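Local coordinates for CheC domain protein (Shewanella loihica PV-4, PDB 3IIC) that probably acts as a CheX-type phosphatase that removes phosphate from the response regulator CheY in bacterial chemotaxis, at residues A[5-8]-A[9-13]; A[65-68]-A[69-72]; A[80-84]-A[85-89]; A[91-94]-A[95-99]. All blocks are in the same frame, centred on the assembly; numbering follows the deposited sequence.

Contact 1: residues A[5-8]-A[9-13]; sequences DFIN and PFLDS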
ATOM      1  N   ASP A   5      -6.641  20.506  11.068  1.00 49.22           N
ATOM      2  CA  ASP A   5      -5.703  20.255  12.185  1.00 48.26           C
ATOM      3  C   ASP A   5      -5.100  18.859  12.123  1.00 46.88           C
ATOM      4  O   ASP A   5      -4.022  18.638  12.669  1.00 45.18           O
ATOM      5  CB  ASP A   5      -6.393  20.383  13.546  1.00 48.39           C
ATOM      6  CG  ASP A   5      -7.023  21.731  13.749  1.00 49.30           C
ATOM      7  OD1 ASP A   5      -6.344  22.743  13.484  1.00 51.24           O
ATOM      8  OD2 ASP A   5      -8.197  21.777  14.160  1.00 49.84           O
ATOM      9  N   PHE A   6      -5.861  17.929  11.553  1.00 45.88           N
ATOM     10  CA  PHE A   6      -5.425  16.568  11.348  1.00 45.70           C
ATOM     11  C   PHE A   6      -4.562  16.454  10.084  1.00 45.00           C
ATOM     12  O   PHE A   6      -3.500  15.823  10.115  1.00 45.45           O
ATOM     13  CB  PHE A   6      -6.621  15.623  11.257  1.00 45.63           C
ATOM     14  CG  PHE A   6      -6.228  14.195  11.300  1.00 46.87           C
ATOM     15  CD1 PHE A   6      -6.061  13.453  10.120  1.00 46.36           C
ATOM     16  CD2 PHE A   6      -5.925  13.602  12.525  1.00 48.11           C
ATOM     17  CE1 PHE A   6      -5.649  12.114  10.170  1.00 46.42           C
ATOM     18  CE2 PHE A   6      -5.510  12.264  12.596  1.00 47.46           C
ATOM     19  CZ  PHE A   6      -5.368  11.518  11.408  1.00 47.00           C
ATOM     20  N   ILE A   7      -5.032  17.044   8.981  1.00 44.11           N
ATOM     21  CA  ILE A   7      -4.332  16.995   7.687  1.00 43.58           C
ATOM     22  C   ILE A   7      -3.003  17.757   7.670  1.00 42.79           C
ATOM     23  O   ILE A   7      -2.009  17.211   7.217  1.00 42.04           O
ATOM     24  CB  ILE A   7      -5.215  17.530   6.520  1.00 43.89           C
ATOM     25  CG1 ILE A   7      -6.436  16.621   6.304  1.00 44.81           C
ATOM     26  CG2 ILE A   7      -4.411  17.635   5.208  1.00 42.08           C
ATOM     27  CD1 ILE A   7      -7.368  17.103   5.210  1.00 45.58           C
ATOM     28  N   ASN A   8      -3.000  19.002   8.148  1.00 41.83           N
ATOM     29  CA  ASN A   8      -1.782  19.854   8.116  1.00 41.41           C
ATOM     30  C   ASN A   8      -0.445  19.244   8.592  1.00 40.58           C
ATOM     31  O   ASN A   8       0.548  19.453   7.919  1.00 39.91           O
ATOM     32  CB  ASN A   8      -2.017  21.247   8.758  1.00 41.03           C
ATOM     33  CG  ASN A   8      -2.823  22.203   7.854  1.00 41.24           C
ATOM     34  OD1 ASN A   8      -3.122  21.911   6.706  1.00 41.26           O
ATOM     35  ND2 ASN A   8      -3.156  23.359   8.392  1.00 42.21           N
ATOM     36  N   PRO A   9      -0.419  18.527   9.744  1.00 40.11           N
ATOM     37  CA  PRO A   9       0.798  17.842  10.217  1.00 39.66           C
ATOM     38  C   PRO A   9       1.431  16.891   9.175  1.00 38.94           C
ATOM     39  O   PRO A   9       2.643  16.848   9.077  1.00 38.27           O
ATOM     40  CB  PRO A   9       0.312  17.082  11.446  1.00 39.64           C
ATOM     41  CG  PRO A   9      -0.735  18.008  12.013  1.00 40.53           C
ATOM     42  CD  PRO A   9      -1.428  18.612  10.823  1.00 40.28           C
ATOM     43  N   PHE A  10       0.612  16.180   8.402  1.00 38.28           N
ATOM     44  CA  PHE A  10       1.112  15.311   7.321  1.00 38.43           C
ATOM     45  C   PHE A  10       1.742  16.133   6.192  1.00 38.00           C
ATOM     46  O   PHE A  10       2.797  15.779   5.698  1.00 37.19           O
ATOM     47  CB  PHE A  10       0.008  14.411   6.755  1.00 38.05           C
ATOM     48  CG  PHE A  10      -0.497  13.385   7.727  1.00 38.65           C
ATOM     49  CD1 PHE A  10       0.215  12.199   7.957  1.00 38.28           C
ATOM     50  CD2 PHE A  10      -1.687  13.598   8.429  1.00 38.05           C
ATOM     51  CE1 PHE A  10      -0.249  11.252   8.866  1.00 38.90           C
ATOM     52  CE2 PHE A  10      -2.168  12.651   9.323  1.00 38.28           C
ATOM     53  CZ  PHE A  10      -1.455  11.477   9.562  1.00 38.51           C
ATOM     54  N   LEU A  11       1.104  17.242   5.824  1.00 38.47           N
ATOM     55  CA  LEU A  11       1.606  18.131   4.745  1.00 38.37           C
ATOM     56  C   LEU A  11       2.934  18.821   5.136  1.00 38.29           C
ATOM     57  O   LEU A  11       3.894  18.832   4.356  1.00 37.29           O
ATOM     58  CB  LEU A  11       0.535  19.168   4.347  1.00 38.25           C
ATOM     59  CG  LEU A  11      -0.837  18.628   3.874  1.00 38.25           C
ATOM     60  CD1 LEU A  11      -1.683  19.784   3.325  1.00 36.74           C
ATOM     61  CD2 LEU A  11      -0.738  17.473   2.819  1.00 36.14           C
ATOM     62  N   ASP A  12       2.967  19.367   6.352  1.00 37.91           N
ATOM     63  CA  ASP A  12       4.162  19.997   6.908  1.00 38.02           C
ATOM     64  C   ASP A  12       5.373  19.019   7.006  1.00 38.03           C
ATOM     65  O   ASP A  12       6.491  19.428   6.767  1.00 37.37           O
ATOM     66  CB  ASP A  12       3.896  20.531   8.315  1.00 38.06           C
ATOM     67  CG  ASP A  12       2.892  21.701   8.370  1.00 37.85           C
ATOM     68  OD1 ASP A  12       2.617  22.402   7.365  1.00 34.48           O
ATOM     69  OD2 ASP A  12       2.390  21.920   9.494  1.00 41.22           O
ATOM     70  N   SER A  13       5.127  17.765   7.399  1.00 38.19           N
ATOM     71  CA  SER A  13       6.180  16.748   7.553  1.00 39.02           C
ATOM     72  C   SER A  13       6.793  16.400   6.222  1.00 39.27           C
ATOM     73  O   SER A  13       7.995  16.189   6.168  1.00 39.70           O
ATOM     74  CB  SER A  13       5.683  15.444   8.189  1.00 38.84           C
ATOM     75  OG  SER A  13       5.130  15.683   9.446  1.00 41.12           O
TER

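Contact 2: residues A[65-68]-A[69-72]; sequences TLIL and EIMN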
ATOM      1  N   THR A  65      11.221  11.478 -12.680  1.00 34.88           N
ATOM      2  CA  THR A  65      12.205  12.581 -12.770  1.00 34.43           C
ATOM      3  C   THR A  65      12.421  13.294 -11.428  1.00 34.22           C
ATOM      4  O   THR A  65      13.536  13.678 -11.112  1.00 34.52           O
ATOM      5  CB  THR A  65      11.844  13.629 -13.856  1.00 34.15           C
ATOM      6  OG1 THR A  65      10.514  14.086 -13.616  1.00 36.13           O
ATOM      7  CG2 THR A  65      11.936  13.049 -15.277  1.00 32.22           C
ATOM      8  N   LEU A  66      11.359  13.426 -10.632  1.00 34.60           N
ATOM      9  CA  LEU A  66      11.436  14.080  -9.329  1.00 34.29           C
ATOM     10  C   LEU A  66      12.226  13.257  -8.312  1.00 34.10           C
ATOM     11  O   LEU A  66      13.104  13.799  -7.659  1.00 33.84           O
ATOM     12  CB  LEU A  66      10.030  14.405  -8.778  1.00 34.17           C
ATOM     13  CG  LEU A  66       9.981  15.004  -7.354  1.00 34.48           C
ATOM     14  CD1 LEU A  66      10.922  16.231  -7.182  1.00 32.96           C
ATOM     15  CD2 LEU A  66       8.540  15.309  -6.925  1.00 33.74           C
ATOM     16  N   ILE A  67      11.899  11.971  -8.166  1.00 34.39           N
ATOM     17  CA  ILE A  67      12.576  11.115  -7.188  1.00 34.35           C
ATOM     18  C   ILE A  67      14.028  10.874  -7.552  1.00 34.81           C
ATOM     19  O   ILE A  67      14.862  10.801  -6.651  1.00 35.16           O
ATOM     20  CB  ILE A  67      11.819   9.770  -6.907  1.00 35.06           C
ATOM     21  CG1 ILE A  67      12.329   9.123  -5.617  1.00 34.52           C
ATOM     22  CG2 ILE A  67      11.860   8.814  -8.134  1.00 34.33           C
ATOM     23  CD1 ILE A  67      12.150  10.000  -4.351  1.00 33.64           C
ATOM     24  N   LEU A  68      14.334  10.767  -8.853  1.00 34.86           N
ATOM     25  CA  LEU A  68      15.736  10.635  -9.301  1.00 35.06           C
ATOM     26  C   LEU A  68      16.539  11.937  -9.059  1.00 35.11           C
ATOM     27  O   LEU A  68      17.717  11.861  -8.776  1.00 34.85           O
ATOM     28  CB  LEU A  68      15.840  10.098 -10.759  1.00 34.70           C
ATOM     29  CG  LEU A  68      15.198   8.707 -11.019  1.00 33.39           C
ATOM     30  CD1 LEU A  68      15.472   8.168 -12.459  1.00 31.17           C
ATOM     31  CD2 LEU A  68      15.671   7.686  -9.988  1.00 32.64           C
ATOM     32  N   GLU A  69      15.908  13.111  -9.151  1.00 35.77           N
ATOM     33  CA  GLU A  69      16.587  14.377  -8.814  1.00 36.09           C
ATOM     34  C   GLU A  69      16.838  14.485  -7.299  1.00 36.40           C
ATOM     35  O   GLU A  69      17.912  14.966  -6.873  1.00 35.83           O
ATOM     36  CB  GLU A  69      15.805  15.600  -9.296  1.00 35.93           C
ATOM     37  CG  GLU A  69      16.539  16.947  -9.002  1.00 37.98           C
ATOM     38  CD  GLU A  69      17.904  17.089  -9.677  1.00 37.90           C
ATOM     39  OE1 GLU A  69      18.173  16.376 -10.665  1.00 38.96           O
ATOM     40  OE2 GLU A  69      18.706  17.925  -9.206  1.00 39.89           O
ATOM     41  N   ILE A  70      15.846  14.074  -6.495  1.00 36.80           N
ATOM     42  CA  ILE A  70      16.006  14.009  -5.045  1.00 36.73           C
ATOM     43  C   ILE A  70      17.274  13.173  -4.745  1.00 36.41           C
ATOM     44  O   ILE A  70      18.151  13.639  -4.020  1.00 35.71           O
ATOM     45  CB  ILE A  70      14.739  13.451  -4.296  1.00 36.88           C
ATOM     46  CG1 ILE A  70      13.594  14.473  -4.326  1.00 38.08           C
ATOM     47  CG2 ILE A  70      15.091  13.169  -2.821  1.00 36.43           C
ATOM     48  CD1 ILE A  70      12.207  13.971  -3.807  1.00 35.45           C
HETATM   49  N   MSE A  71      17.364  11.977  -5.341  1.00 36.41           N
HETATM   50  CA  MSE A  71      18.562  11.094  -5.242  1.00 36.56           C
HETATM   51  C   MSE A  71      19.855  11.821  -5.675  1.00 36.40           C
HETATM   52  O   MSE A  71      20.879  11.737  -4.999  1.00 35.84           O
HETATM   53  CB  MSE A  71      18.406   9.847  -6.119  1.00 36.42           C
HETATM   54  CG  MSE A  71      17.273   8.875  -5.747  1.00 38.28           C
HETATM   55 SE   MSE A  71      17.727   7.751  -4.316  0.75 37.83          SE
HETATM   56  CE  MSE A  71      19.394   6.950  -5.046  1.00 41.70           C
ATOM     57  N   ASN A  72      19.769  12.550  -6.788  1.00 36.58           N
ATOM     58  CA  ASN A  72      20.892  13.314  -7.343  1.00 36.88           C
ATOM     59  C   ASN A  72      21.407  14.424  -6.401  1.00 36.87           C
ATOM     60  O   ASN A  72      22.611  14.613  -6.288  1.00 36.40           O
ATOM     61  CB  ASN A  72      20.483  13.896  -8.716  1.00 37.18           C
ATOM     62  CG  ASN A  72      21.626  14.569  -9.454  1.00 36.50           C
ATOM     63  OD1 ASN A  72      22.746  14.079  -9.471  1.00 34.91           O
ATOM     64  ND2 ASN A  72      21.326  15.687 -10.095  1.00 37.97           N
TER

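Contact 3: residues A[80-84]-A[85-89]; sequences ESIDE and EVTDL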
ATOM      1  N   GLU A  80      19.412   6.862 -13.140  1.00 48.58           N
ATOM      2  CA  GLU A  80      18.869   6.428 -14.480  1.00 48.44           C
ATOM      3  C   GLU A  80      17.486   5.771 -14.484  1.00 47.49           C
ATOM      4  O   GLU A  80      16.699   6.065 -15.389  1.00 47.34           O
ATOM      5  CB  GLU A  80      19.837   5.577 -15.346  1.00 48.91           C
ATOM      6  CG  GLU A  80      20.807   6.381 -16.205  1.00 50.16           C
ATOM      7  CD  GLU A  80      21.651   5.479 -17.083  1.00 52.44           C
ATOM      8  OE1 GLU A  80      22.303   4.561 -16.534  1.00 53.76           O
ATOM      9  OE2 GLU A  80      21.684   5.694 -18.320  1.00 54.36           O
ATOM     10  N   SER A  81      17.230   4.845 -13.545  1.00 46.64           N
ATOM     11  CA  SER A  81      15.896   4.230 -13.341  1.00 45.87           C
ATOM     12  C   SER A  81      15.596   4.080 -11.846  1.00 45.09           C
ATOM     13  O   SER A  81      16.466   4.301 -10.999  1.00 45.60           O
ATOM     14  CB  SER A  81      15.803   2.852 -14.008  1.00 45.95           C
ATOM     15  OG  SER A  81      16.409   1.847 -13.211  1.00 45.49           O
ATOM     16  N   ILE A  82      14.377   3.652 -11.539  1.00 43.92           N
ATOM     17  CA  ILE A  82      13.942   3.456 -10.157  1.00 43.23           C
ATOM     18  C   ILE A  82      14.347   2.043  -9.746  1.00 42.79           C
ATOM     19  O   ILE A  82      13.762   1.082 -10.214  1.00 42.95           O
ATOM     20  CB  ILE A  82      12.436   3.722  -9.992  1.00 42.56           C
ATOM     21  CG1 ILE A  82      12.151   5.199 -10.250  1.00 40.93           C
ATOM     22  CG2 ILE A  82      11.960   3.332  -8.593  1.00 42.91           C
ATOM     23  CD1 ILE A  82      10.671   5.508 -10.366  1.00 41.47           C
ATOM     24  N   ASP A  83      15.346   1.953  -8.865  1.00 42.30           N
ATOM     25  CA  ASP A  83      15.906   0.684  -8.385  1.00 42.09           C
ATOM     26  C   ASP A  83      15.656   0.515  -6.893  1.00 42.06           C
ATOM     27  O   ASP A  83      14.854   1.252  -6.302  1.00 42.50           O
ATOM     28  CB  ASP A  83      17.407   0.559  -8.790  1.00 41.39           C
ATOM     29  CG  ASP A  83      18.278   1.681  -8.264  1.00 41.50           C
ATOM     30  OD1 ASP A  83      17.868   2.494  -7.383  1.00 38.12           O
ATOM     31  OD2 ASP A  83      19.406   1.762  -8.784  1.00 40.33           O
ATOM     32  N   GLU A  84      16.307  -0.482  -6.302  1.00 42.10           N
ATOM     33  CA  GLU A  84      16.186  -0.766  -4.896  1.00 41.91           C
ATOM     34  C   GLU A  84      16.654   0.402  -4.034  1.00 41.32           C
ATOM     35  O   GLU A  84      16.017   0.647  -3.008  1.00 41.70           O
ATOM     36  CB  GLU A  84      16.916  -2.047  -4.513  1.00 42.35           C
ATOM     37  CG  GLU A  84      16.412  -2.641  -3.210  1.00 45.42           C
ATOM     38  CD  GLU A  84      17.296  -3.760  -2.679  1.00 48.52           C
ATOM     39  OE1 GLU A  84      16.769  -4.889  -2.529  1.00 51.44           O
ATOM     40  OE2 GLU A  84      18.502  -3.512  -2.408  1.00 49.22           O
ATOM     41  N   GLU A  85      17.740   1.105  -4.408  1.00 40.28           N
ATOM     42  CA  GLU A  85      18.208   2.292  -3.643  0.50 39.74           C
ATOM     43  C   GLU A  85      17.064   3.292  -3.549  1.00 39.38           C
ATOM     44  O   GLU A  85      16.767   3.800  -2.476  1.00 39.39           O
ATOM     45  CB  GLU A  85      19.424   3.027  -4.269  0.50 39.43           C
ATOM     46  CG  GLU A  85      20.804   2.467  -3.987  0.50 39.20           C
ATOM     47  CD  GLU A  85      21.896   3.563  -4.040  0.50 38.75           C
ATOM     48  OE1 GLU A  85      21.899   4.425  -4.951  0.50 36.85           O
ATOM     49  OE2 GLU A  85      22.761   3.567  -3.145  0.50 38.80           O
ATOM     50  N   VAL A  86      16.431   3.564  -4.702  1.00 38.73           N
ATOM     51  CA  VAL A  86      15.307   4.511  -4.796  1.00 37.68           C
ATOM     52  C   VAL A  86      14.091   4.052  -3.975  1.00 38.21           C
ATOM     53  O   VAL A  86      13.471   4.880  -3.258  1.00 39.00           O
ATOM     54  CB  VAL A  86      14.873   4.784  -6.289  1.00 37.72           C
ATOM     55  CG1 VAL A  86      13.734   5.790  -6.330  1.00 34.13           C
ATOM     56  CG2 VAL A  86      16.055   5.282  -7.144  1.00 34.17           C
ATOM     57  N   THR A  87      13.748   2.764  -4.059  1.00 38.03           N
ATOM     58  CA  THR A  87      12.601   2.229  -3.301  1.00 38.33           C
ATOM     59  C   THR A  87      12.905   2.231  -1.797  1.00 38.81           C
ATOM     60  O   THR A  87      11.995   2.527  -0.990  1.00 38.76           O
ATOM     61  CB  THR A  87      12.112   0.841  -3.747  1.00 38.15           C
ATOM     62  OG1 THR A  87      13.093  -0.138  -3.432  1.00 39.79           O
ATOM     63  CG2 THR A  87      11.753   0.816  -5.230  1.00 37.15           C
ATOM     64  N   ASP A  88      14.153   1.932  -1.404  1.00 38.10           N
ATOM     65  CA  ASP A  88      14.540   2.090   0.028  1.00 38.59           C
ATOM     66  C   ASP A  88      14.333   3.537   0.546  1.00 38.58           C
ATOM     67  O   ASP A  88      13.914   3.731   1.677  1.00 36.70           O
ATOM     68  CB  ASP A  88      16.001   1.721   0.295  1.00 38.54           C
ATOM     69  CG  ASP A  88      16.276   0.244   0.238  1.00 38.78           C
ATOM     70  OD1 ASP A  88      15.362  -0.611   0.222  1.00 38.66           O
ATOM     71  OD2 ASP A  88      17.471  -0.043   0.264  1.00 40.30           O
ATOM     72  N   LEU A  89      14.644   4.525  -0.302  1.00 39.21           N
ATOM     73  CA  LEU A  89      14.523   5.952   0.055  1.00 39.52           C
ATOM     74  C   LEU A  89      13.059   6.399   0.228  1.00 39.80           C
ATOM     75  O   LEU A  89      12.722   7.151   1.163  1.00 39.01           O
ATOM     76  CB  LEU A  89      15.237   6.797  -1.012  1.00 40.41           C
ATOM     77  CG  LEU A  89      15.456   8.301  -0.834  1.00 41.21           C
ATOM     78  CD1 LEU A  89      14.253   9.088  -1.181  1.00 42.43           C
ATOM     79  CD2 LEU A  89      15.987   8.604   0.557  1.00 41.45           C
TER

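Contact 4: residues A[91-94]-A[95-99]; sequences GELT and NMVTG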
ATOM      1  N   GLY A  91      10.555   4.406   1.009  1.00 39.75           N
ATOM      2  CA  GLY A  91      10.069   3.768   2.264  1.00 40.09           C
ATOM      3  C   GLY A  91      10.458   4.561   3.491  1.00 40.34           C
ATOM      4  O   GLY A  91       9.641   4.792   4.390  1.00 41.42           O
ATOM      5  N   GLU A  92      11.722   4.989   3.531  1.00 41.33           N
ATOM      6  CA  GLU A  92      12.238   5.850   4.609  1.00 41.66           C
ATOM      7  C   GLU A  92      11.500   7.201   4.647  1.00 41.53           C
ATOM      8  O   GLU A  92      11.060   7.623   5.695  1.00 41.36           O
ATOM      9  CB  GLU A  92      13.731   6.081   4.427  1.00 42.03           C
ATOM     10  CG  GLU A  92      14.357   7.018   5.475  1.00 45.01           C
ATOM     11  CD  GLU A  92      15.836   7.232   5.250  1.00 48.19           C
ATOM     12  OE1 GLU A  92      16.444   6.364   4.569  1.00 53.33           O
ATOM     13  OE2 GLU A  92      16.394   8.248   5.743  1.00 47.91           O
ATOM     14  N   LEU A  93      11.378   7.866   3.505  1.00 41.66           N
ATOM     15  CA  LEU A  93      10.646   9.148   3.421  1.00 41.77           C
ATOM     16  C   LEU A  93       9.212   8.972   3.947  1.00 41.58           C
ATOM     17  O   LEU A  93       8.745   9.780   4.781  1.00 41.73           O
ATOM     18  CB  LEU A  93      10.717   9.731   1.996  1.00 42.07           C
ATOM     19  CG  LEU A  93       9.832  10.914   1.544  1.00 43.56           C
ATOM     20  CD1 LEU A  93      10.515  11.809   0.492  1.00 44.00           C
ATOM     21  CD2 LEU A  93       8.487  10.419   1.027  1.00 43.81           C
ATOM     22  N   THR A  94       8.570   7.874   3.540  1.00 40.81           N
ATOM     23  CA  THR A  94       7.210   7.526   3.996  1.00 40.68           C
ATOM     24  C   THR A  94       7.090   7.367   5.523  1.00 40.38           C
ATOM     25  O   THR A  94       6.160   7.898   6.090  1.00 40.59           O
ATOM     26  CB  THR A  94       6.646   6.274   3.257  1.00 40.78           C
ATOM     27  OG1 THR A  94       6.693   6.530   1.843  1.00 37.94           O
ATOM     28  CG2 THR A  94       5.192   5.988   3.680  1.00 40.06           C
ATOM     29  N   ASN A  95       8.017   6.653   6.150  1.00 40.53           N
ATOM     30  CA  ASN A  95       8.049   6.470   7.604  1.00 40.91           C
ATOM     31  C   ASN A  95       8.311   7.763   8.337  1.00 40.77           C
ATOM     32  O   ASN A  95       7.733   7.967   9.399  1.00 40.16           O
ATOM     33  CB  ASN A  95       9.142   5.496   8.083  1.00 40.96           C
ATOM     34  CG  ASN A  95       8.739   4.056   8.016  1.00 44.01           C
ATOM     35  OD1 ASN A  95       7.597   3.698   8.255  1.00 47.10           O
ATOM     36  ND2 ASN A  95       9.715   3.190   7.746  1.00 45.69           N
HETATM   37  N   MSE A  96       9.222   8.582   7.790  1.00 40.52           N
HETATM   38  CA  MSE A  96       9.608   9.853   8.407  1.00 40.02           C
HETATM   39  C   MSE A  96       8.487  10.881   8.361  1.00 39.55           C
HETATM   40  O   MSE A  96       8.244  11.550   9.372  1.00 39.03           O
HETATM   41  CB  MSE A  96      10.897  10.400   7.790  1.00 40.14           C
HETATM   42  CG  MSE A  96      12.122   9.532   8.036  1.00 42.03           C
HETATM   43 SE   MSE A  96      12.478   9.053   9.903  0.75 47.70          SE
HETATM   44  CE  MSE A  96      11.469   7.432  10.159  1.00 42.62           C
ATOM     45  N   VAL A  97       7.788  10.964   7.227  1.00 39.33           N
ATOM     46  CA  VAL A  97       6.625  11.845   7.071  1.00 39.51           C
ATOM     47  C   VAL A  97       5.518  11.435   8.065  1.00 39.90           C
ATOM     48  O   VAL A  97       5.030  12.275   8.842  1.00 40.09           O
ATOM     49  CB  VAL A  97       6.083  11.879   5.594  1.00 39.34           C
ATOM     50  CG1 VAL A  97       4.749  12.589   5.511  1.00 38.70           C
ATOM     51  CG2 VAL A  97       7.110  12.523   4.630  1.00 38.42           C
ATOM     52  N   THR A  98       5.159  10.150   8.066  1.00 40.10           N
ATOM     53  CA  THR A  98       4.113   9.608   8.959  1.00 40.06           C
ATOM     54  C   THR A  98       4.470   9.753  10.471  1.00 40.33           C
ATOM     55  O   THR A  98       3.640  10.226  11.265  1.00 40.49           O
ATOM     56  CB  THR A  98       3.776   8.124   8.617  1.00 39.75           C
ATOM     57  OG1 THR A  98       3.698   7.987   7.200  1.00 41.36           O
ATOM     58  CG2 THR A  98       2.450   7.719   9.221  1.00 36.48           C
ATOM     59  N   GLY A  99       5.694   9.372  10.840  1.00 40.45           N
ATOM     60  CA  GLY A  99       6.207   9.499  12.217  1.00 40.58           C
ATOM     61  C   GLY A  99       6.253  10.948  12.671  1.00 41.09           C
ATOM     62  O   GLY A  99       5.895  11.251  13.819  1.00 40.92           O
TER

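Contact 1: residues A[5-8]-A[9-13]
The F10 ring is met along its edge. I7 O and CZ of F6 lie near its plane, and F6 O comes within 3.3 Å of F10 CD2 at the same margin. The two phenyl groups, one turn apart, approach obliquely, with CE1 of F6 3.6 Å from CE2 of F10. The ring centroids are 5.5 Å apart. The ring planes stand at 56°. The first torsions explain the meeting. F6 CG swings opposite its own backbone nitrogen (chi1 -169°), toward the later turn, whereas F10 CG lies opposite the carbonyl carbon (chi1 -67°) and points back toward the start of the helix. Beside them, CG2 of I7 runs alongside the isobutyl branch of L11, 3.9 Å from its CG.

P9 kinks the helix, because its nitrogen has no hydrogen to give to the preceding turn. Its CD sits 3.2 Å from D5 O instead, and that carbonyl is taken up by K108 NZ. I7 O receives two weak bonds, from F10 N and L11 N, and regular bonding resumes with D12 N to N8 O at 2.9 Å. Further on, S13 OG folds back onto P9 O at 2.8 Å, reaching it from the face opposite S13 N, which gives this buried hydroxyl a partner.

Here helix 4-22 lies on the sheet beside helix 84-107. F6 and F10 rest on L105 of that helix, F6 also meets F153 and Y110 edge-to-face, and I7 and L11 turn to I136, M138, I149 and I151 on strands 134-141 and 147-154.

Contact 2: residues A[65-68]-A[69-72]
I67 and I70 meet through the ends of their longer branches, CD1 to CD1 at 4.0 Å, with side chains crossing obliquely. I67 CG1 is opposite its backbone nitrogen (chi1 -163°), which carries the branch forward along the helix, while I70 CG1 is opposite the carbonyl carbon (chi1 -71°) and leans back over L66 O, 3.4 Å away. L66 adds a looser contact, its CD1 lying 4.3 Å from CD1 of I70. Selenomethionine M71 likewise rests its CG on I67 O at 3.2 Å before its doubly bent chain leads off.

Four unbroken backbone bonds hold these side chains in step, among them I70 N to L66 O at 3.0 Å and M71 N to I67 O at 3.1 Å. On another flank N72 ND2 gives a hydrogen bond to E69 OE1 (3.3 Å) from above the carboxylate plane, while OE2 pairs with K73 in a salt bridge; the buried carboxylate is thus held through both oxygens.

Farther out, I67 and I70 press on F62 of strand 54-62, I67 and L68 on V86 of helix 84-107, and I70 on L18 and A22 of helix 4-22. This is a regular i to i+4 ladder within the CheX family region.

Contact 3: residues A[80-84]-A[85-89]
The chain runs extended through S81 and I82 and then coils into helix 84-107, where D83 O accepts T87 N at 2.9 Å as the opening i to i+4 bond. D83 is the N-cap of this helix. Its carboxylate reaches forward, with CG between the backbone nitrogen and the carbonyl carbon (chi1 58°), and OD1 accepts V86 N at 3.2 Å nearly along its own C-O axis. A negative group here would probably also interact favourably with the helix dipole. The same OD1 lies 3.3 Å from CG2 of V86, whose other methyl, CG1, meets CG2 of I82 at 3.8 Å. Those two apolar chains cross at about a right angle, and V86 continues onto I67 and L68 of helix 64-75.

One residue on, E84 O is gripped twice from the same face of its plane: by D88 N at 2.8 Å, and by T87 OG1 at 3.1 Å, well to the side of the carbonyl with a C=O...donor angle of 109°. E84 OE2 and D88 OD2 stand 4.5 Å apart. There, K130 of the second subunit packs on E84 and places its NZ in a hydrogen bond with T87 OG1 and a salt bridge with D88 OD1.

Contact 4: residues A[91-94]-A[95-99]
T94 O and T98 make a paired hydrogen-bonded contact: the carbonyl takes T98 OG1 at 2.7 Å and T98 N at 3.2 Å, the two donors arriving from opposite faces of its plane. The threonine hydroxyl can do so because OG1 lies beside its own backbone nitrogen (chi1 -43°), directed back down the helix. T94 repeats the habit one turn earlier, its OG1 bonding to V90 O, so both buried hydroxyls are satisfied within the helix.

The rest of the polar contact is regular helix backbone, with N95 N on G91 O, M96 N on E92 O and V97 N on L93 O, the last two at 2.9 Å.

Van der Waals contacts fill the turns. CG of selenomethionine M96 lies 3.2 Å from E92 O and 4.2 Å from E92 CG. V97 CG2 sits 3.2 Å from L93 O and only loosely against L93 CD2. The N95 amide lies near the G91 carbonyl, ND2 3.7 Å from G91 O.

E92 and N95 have the Glu-x-x-Asn spacing of the CheC/CheX phosphatase signature, consistent with an active-site surface on this helix, though a role here is inferred.

In the fold, L93, M96 and V97 face L18, M21, V17 and L14 of helix 4-22. L93 and V97 also reach I60 on strand 54-62, and T94, N95 and T98 lie against I47 on strand 43-51.

Contacts 3 and 4 share helix 84-107, the first at its capped, partly exposed start beside the second subunit, the second in its more central, buried course. Contact 2 is buried too, on helix 64-75, and touches contact 3 through I67 against V86 and through L68 and M71 against backbone and carboxylate atoms. Contact 1, across the chain's centre from both, is partly buried, its aromatic side inward and D5 and D12 exposed; it packs on contact 4, where S13 CB meets V97 O. Chemistry follows position: aromatic and aliphatic with a proline kink in contact 1, aliphatic with a carboxylate on one flank in contact 2, acidic in contact 3, and marked in contact 4 by threonine hydroxyls bonded back to helix carbonyls.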